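Long-range contact in tail spike protein gp49 (Pseudomonas phage LKA1, PDB 4RU4), which probably cleaves the O-specific polysaccharide of its Pseudomonas host as a trimeric tailspike lyase, helping the phage enter the cell: residues Y538-K550 with A563-L577. Residues are numbered along the deposited sequence; the frame is centred on the assembly and turned at random.
Sequences YIYPKAPTVQVTK and AIANPTSASGATLGL
The ammonium nitrogen of K550 is gripped by three oxygens: the extended chain lays CD across L577 CD1 (3.9 Å), and its length lets NZ hydrogen-bond V560 O, S554 O and N591 OD1. At the other end of the contact the carbonyl oxygen of A570 accepts the backbone N-H of Y540, with N to O 3.0 Å and a nearly straight bond (162°). The same oxygen lies at the edge of the Y540 ring, 3.7 Å from CD2, while P544 CB covers one ring face. Small size suits A570, whose CB fits tightly against the 540-543 loop, 3.3 Å from Y540 O. Its turn is fixed from within by S569, whose hydroxyl oxygen accepts the backbone N-H groups of S571 and G572, an ST turn and ST motif. Beyond the loops, two layers of the C-terminal Ig-like domain face each other: strand 545-550, which pairs with strand 590-600, lies over the antiparallel pair 563-565 and 572-577. V548 fills the interface by branching at CB: CG1, anti to the backbone N (chi1 -170°), meets A563 CB at 3.8 Å, while CG2 touches L575 CD2 at 4.0 Å. Small A563 and A565 suit the 5.8 Å closest approach between the axes of strands 545-550 and 563-565. V546 CG2 meets T568 CG2, while T568 OG1 hydrogen-bonds D552 OD2 of a neighbouring subunit.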
loop_
_atom_site.group_PDB
_atom_site.type_symbol
_atom_site.label_atom_id
_atom_site.label_comp_id
_atom_site.label_asym_id
_atom_site.label_seq_id
_atom_site.Cartn_x
_atom_site.Cartn_y
_atom_site.Cartn_z
ATOM N N TYR B 538 21.973 -4.238 25.591
ATOM C CA TYR B 538 20.584 -4.474 25.980
ATOM C C TYR B 538 20.515 -5.553 27.064
ATOM O O TYR B 538 21.296 -6.497 27.063
ATOM C CB TYR B 538 19.740 -4.936 24.773
ATOM C CG TYR B 538 19.964 -4.081 23.540
ATOM C CD1 TYR B 538 20.042 -2.692 23.644
ATOM C CD2 TYR B 538 20.127 -4.654 22.290
ATOM C CE1 TYR B 538 20.281 -1.899 22.522
ATOM C CE2 TYR B 538 20.363 -3.860 21.144
ATOM C CZ TYR B 538 20.440 -2.493 21.283
ATOM O OH TYR B 538 20.675 -1.702 20.185
ATOM N N ILE B 539 19.541 -5.436 27.959
ATOM C CA ILE B 539 19.316 -6.466 28.952
ATOM C C ILE B 539 18.344 -7.526 28.402
ATOM O O ILE B 539 17.243 -7.198 27.956
ATOM C CB ILE B 539 18.743 -5.848 30.245
ATOM C CG1 ILE B 539 19.732 -4.828 30.824
ATOM C CG2 ILE B 539 18.409 -6.947 31.257
ATOM C CD1 ILE B 539 19.097 -3.830 31.748
ATOM N N TYR B 540 18.755 -8.792 28.445
ATOM C CA TYR B 540 17.940 -9.910 27.964
ATOM C C TYR B 540 16.909 -10.363 29.015
ATOM O O TYR B 540 17.059 -10.061 30.200
ATOM C CB TYR B 540 18.847 -11.094 27.565
ATOM C CG TYR B 540 19.696 -10.824 26.343
ATOM C CD1 TYR B 540 19.186 -11.045 25.058
ATOM C CD2 TYR B 540 21.010 -10.341 26.471
ATOM C CE1 TYR B 540 19.948 -10.789 23.930
ATOM C CE2 TYR B 540 21.794 -10.065 25.343
ATOM C CZ TYR B 540 21.256 -10.316 24.066
ATOM O OH TYR B 540 22.016 -10.062 22.939
ATOM N N PRO B 541 15.846 -11.078 28.584
ATOM C CA PRO B 541 14.870 -11.572 29.570
ATOM C C PRO B 541 15.433 -12.644 30.491
ATOM O O PRO B 541 14.887 -12.847 31.568
ATOM C CB PRO B 541 13.734 -12.164 28.714
ATOM C CG PRO B 541 13.975 -11.675 27.303
ATOM C CD PRO B 541 15.455 -11.377 27.195
ATOM N N LYS B 542 16.502 -13.320 30.075
ATOM C CA LYS B 542 17.156 -14.345 30.895
ATOM C C LYS B 542 18.579 -14.465 30.353
ATOM O O LYS B 542 18.894 -13.818 29.363
ATOM C CB LYS B 542 16.424 -15.688 30.762
ATOM C CG LYS B 542 16.312 -16.192 29.309
ATOM C CD LYS B 542 15.315 -17.359 29.221
ATOM C CE LYS B 542 15.357 -18.009 27.854
ATOM N NZ LYS B 542 14.494 -19.240 27.823
ATOM N N ALA B 543 19.438 -15.262 30.991
ATOM C CA ALA B 543 20.817 -15.406 30.501
ATOM C C ALA B 543 20.800 -15.850 29.046
ATOM O O ALA B 543 20.125 -16.801 28.676
ATOM C CB ALA B 543 21.586 -16.385 31.327
ATOM N N PRO B 544 21.497 -15.106 28.195
ATOM C CA PRO B 544 21.477 -15.449 26.779
ATOM C C PRO B 544 22.451 -16.586 26.461
ATOM O O PRO B 544 23.258 -16.993 27.317
ATOM C CB PRO B 544 21.942 -14.152 26.119
ATOM C CG PRO B 544 22.869 -13.521 27.177
ATOM C CD PRO B 544 22.161 -13.814 28.464
ATOM N N THR B 545 22.333 -17.121 25.251
ATOM C CA THR B 545 23.281 -18.102 24.739
ATOM C C THR B 545 24.524 -17.362 24.290
ATOM O O THR B 545 24.450 -16.515 23.418
ATOM C CB THR B 545 22.638 -18.874 23.575
ATOM O OG1 THR B 545 21.415 -19.464 24.055
ATOM C CG2 THR B 545 23.542 -19.998 23.040
ATOM N N VAL B 546 25.656 -17.667 24.923
ATOM C CA VAL B 546 26.900 -16.912 24.736
ATOM C C VAL B 546 27.990 -17.743 24.042
ATOM O O VAL B 546 28.210 -18.910 24.407
ATOM C CB VAL B 546 27.432 -16.457 26.133
ATOM C CG1 VAL B 546 28.810 -15.784 26.022
ATOM C CG2 VAL B 546 26.398 -15.507 26.798
ATOM N N GLN B 547 28.668 -17.155 23.055
ATOM C CA GLN B 547 29.893 -17.754 22.498
ATOM C C GLN B 547 31.100 -16.877 22.766
ATOM O O GLN B 547 30.999 -15.649 22.764
ATOM C CB GLN B 547 29.755 -17.969 20.981
ATOM C CG GLN B 547 28.470 -18.694 20.586
ATOM C CD GLN B 547 28.450 -20.138 21.061
ATOM O OE1 GLN B 547 29.498 -20.753 21.277
ATOM N NE2 GLN B 547 27.252 -20.697 21.193
ATOM N N VAL B 548 32.241 -17.504 23.027
ATOM C CA VAL B 548 33.490 -16.776 23.132
ATOM C C VAL B 548 34.580 -17.547 22.377
ATOM O O VAL B 548 34.727 -18.756 22.554
ATOM C CB VAL B 548 33.934 -16.586 24.612
ATOM C CG1 VAL B 548 35.121 -15.607 24.690
ATOM C CG2 VAL B 548 32.778 -16.095 25.498
ATOM N N THR B 549 35.343 -16.839 21.556
ATOM C CA THR B 549 36.465 -17.426 20.840
ATOM C C THR B 549 37.677 -16.508 20.937
ATOM O O THR B 549 37.538 -15.285 20.875
ATOM C CB THR B 549 36.091 -17.670 19.348
ATOM O OG1 THR B 549 35.051 -18.657 19.273
ATOM C CG2 THR B 549 37.298 -18.127 18.524
ATOM N N LYS B 550 38.866 -17.089 21.111
ATOM C CA LYS B 550 40.110 -16.312 21.108
ATOM C C LYS B 550 40.617 -16.139 19.679
ATOM O O LYS B 550 40.681 -17.118 18.909
ATOM C CB LYS B 550 41.195 -17.022 21.936
ATOM C CG LYS B 550 42.638 -16.596 21.580
ATOM C CD LYS B 550 43.638 -17.213 22.550
ATOM C CE LYS B 550 45.021 -17.328 21.963
ATOM N NZ LYS B 550 46.043 -17.398 23.035
ATOM N N ALA B 563 38.868 -20.085 26.013
ATOM C CA ALA B 563 37.964 -18.960 26.140
ATOM C C ALA B 563 36.612 -19.433 26.665
ATOM O O ALA B 563 36.006 -20.335 26.084
ATOM C CB ALA B 563 37.775 -18.283 24.753
ATOM N N ILE B 564 36.144 -18.795 27.740
ATOM C CA ILE B 564 34.857 -19.103 28.371
ATOM C C ILE B 564 34.201 -17.807 28.820
ATOM O O ILE B 564 34.737 -16.725 28.603
ATOM C CB ILE B 564 35.031 -20.010 29.606
ATOM C CG1 ILE B 564 35.864 -19.282 30.675
ATOM C CG2 ILE B 564 35.701 -21.358 29.205
ATOM C CD1 ILE B 564 35.993 -20.050 32.038
ATOM N N ALA B 565 33.023 -17.915 29.419
ATOM C CA ALA B 565 32.434 -16.782 30.129
ATOM C C ALA B 565 31.960 -17.298 31.489
ATOM O O ALA B 565 31.210 -18.268 31.563
ATOM C CB ALA B 565 31.267 -16.217 29.362
ATOM N N ASN B 566 32.376 -16.651 32.559
ATOM C CA ASN B 566 31.954 -17.088 33.889
ATOM C C ASN B 566 32.094 -15.943 34.851
ATOM O O ASN B 566 33.211 -15.526 35.083
ATOM C CB ASN B 566 32.838 -18.247 34.397
ATOM C CG ASN B 566 32.344 -18.804 35.735
ATOM O OD1 ASN B 566 31.170 -18.630 36.090
ATOM N ND2 ASN B 566 33.212 -19.499 36.465
ATOM N N PRO B 567 30.969 -15.420 35.394
ATOM C CA PRO B 567 29.602 -15.900 35.092
ATOM C C PRO B 567 28.987 -15.265 33.838
ATOM O O PRO B 567 29.655 -14.440 33.184
ATOM C CB PRO B 567 28.800 -15.413 36.289
ATOM C CG PRO B 567 29.487 -14.075 36.646
ATOM C CD PRO B 567 30.969 -14.374 36.445
ATOM N N THR B 568 27.748 -15.673 33.523
ATOM C CA THR B 568 26.894 -14.997 32.563
ATOM C C THR B 568 25.600 -14.688 33.291
ATOM O O THR B 568 25.260 -15.334 34.292
ATOM C CB THR B 568 26.572 -15.849 31.285
ATOM O OG1 THR B 568 25.861 -17.032 31.656
ATOM C CG2 THR B 568 27.858 -16.266 30.525
ATOM N N SER B 569 24.882 -13.690 32.790
ATOM C CA SER B 569 23.590 -13.341 33.355
ATOM C C SER B 569 22.827 -12.644 32.261
ATOM O O SER B 569 23.325 -12.509 31.159
ATOM C CB SER B 569 23.756 -12.385 34.534
ATOM O OG SER B 569 24.245 -11.146 34.068
ATOM N N ALA B 570 21.629 -12.172 32.576
ATOM C CA ALA B 570 20.823 -11.444 31.608
ATOM C C ALA B 570 21.455 -10.119 31.193
ATOM O O ALA B 570 21.177 -9.610 30.106
ATOM C CB ALA B 570 19.401 -11.198 32.167
ATOM N N SER B 571 22.305 -9.551 32.046
ATOM C CA SER B 571 22.805 -8.218 31.749
ATOM C C SER B 571 24.261 -8.171 31.312
ATOM O O SER B 571 24.737 -7.128 30.862
ATOM C CB SER B 571 22.619 -7.311 32.968
ATOM O OG SER B 571 23.352 -7.821 34.057
ATOM N N GLY B 572 24.991 -9.264 31.492
ATOM C CA GLY B 572 26.390 -9.263 31.083
ATOM C C GLY B 572 27.083 -10.593 31.280
ATOM O O GLY B 572 26.433 -11.612 31.554
ATOM N N ALA B 573 28.403 -10.584 31.121
ATOM C CA ALA B 573 29.207 -11.795 31.261
ATOM C C ALA B 573 30.638 -11.411 31.616
ATOM O O ALA B 573 31.105 -10.314 31.271
ATOM C CB ALA B 573 29.199 -12.603 29.963
ATOM N N THR B 574 31.333 -12.308 32.299
ATOM C CA THR B 574 32.764 -12.129 32.509
ATOM C C THR B 574 33.553 -13.035 31.573
ATOM O O THR B 574 33.600 -14.254 31.750
ATOM C CB THR B 574 33.154 -12.354 33.959
ATOM O OG1 THR B 574 32.509 -11.363 34.753
ATOM C CG2 THR B 574 34.665 -12.207 34.133
ATOM N N LEU B 575 34.145 -12.433 30.545
ATOM C CA LEU B 575 34.875 -13.194 29.552
ATOM C C LEU B 575 36.143 -13.693 30.223
ATOM O O LEU B 575 36.696 -13.014 31.095
ATOM C CB LEU B 575 35.236 -12.290 28.378
ATOM C CG LEU B 575 34.081 -11.579 27.676
ATOM C CD1 LEU B 575 34.627 -10.823 26.440
ATOM C CD2 LEU B 575 32.991 -12.569 27.276
ATOM N N GLY B 576 36.608 -14.872 29.831
ATOM C CA GLY B 576 37.809 -15.419 30.428
ATOM C C GLY B 576 38.671 -16.208 29.473
ATOM O O GLY B 576 38.159 -16.842 28.558
ATOM N N LEU B 577 39.984 -16.181 29.695
ATOM C CA LEU B 577 40.906 -17.039 28.961
ATOM C C LEU B 577 41.739 -17.794 30.004
ATOM O O LEU B 577 42.453 -17.159 30.780
ATOM C CB LEU B 577 41.825 -16.194 28.069
ATOM C CG LEU B 577 42.818 -16.984 27.200
ATOM C CD1 LEU B 577 42.069 -17.751 26.117
ATOM C CD2 LEU B 577 43.897 -16.070 26.587
#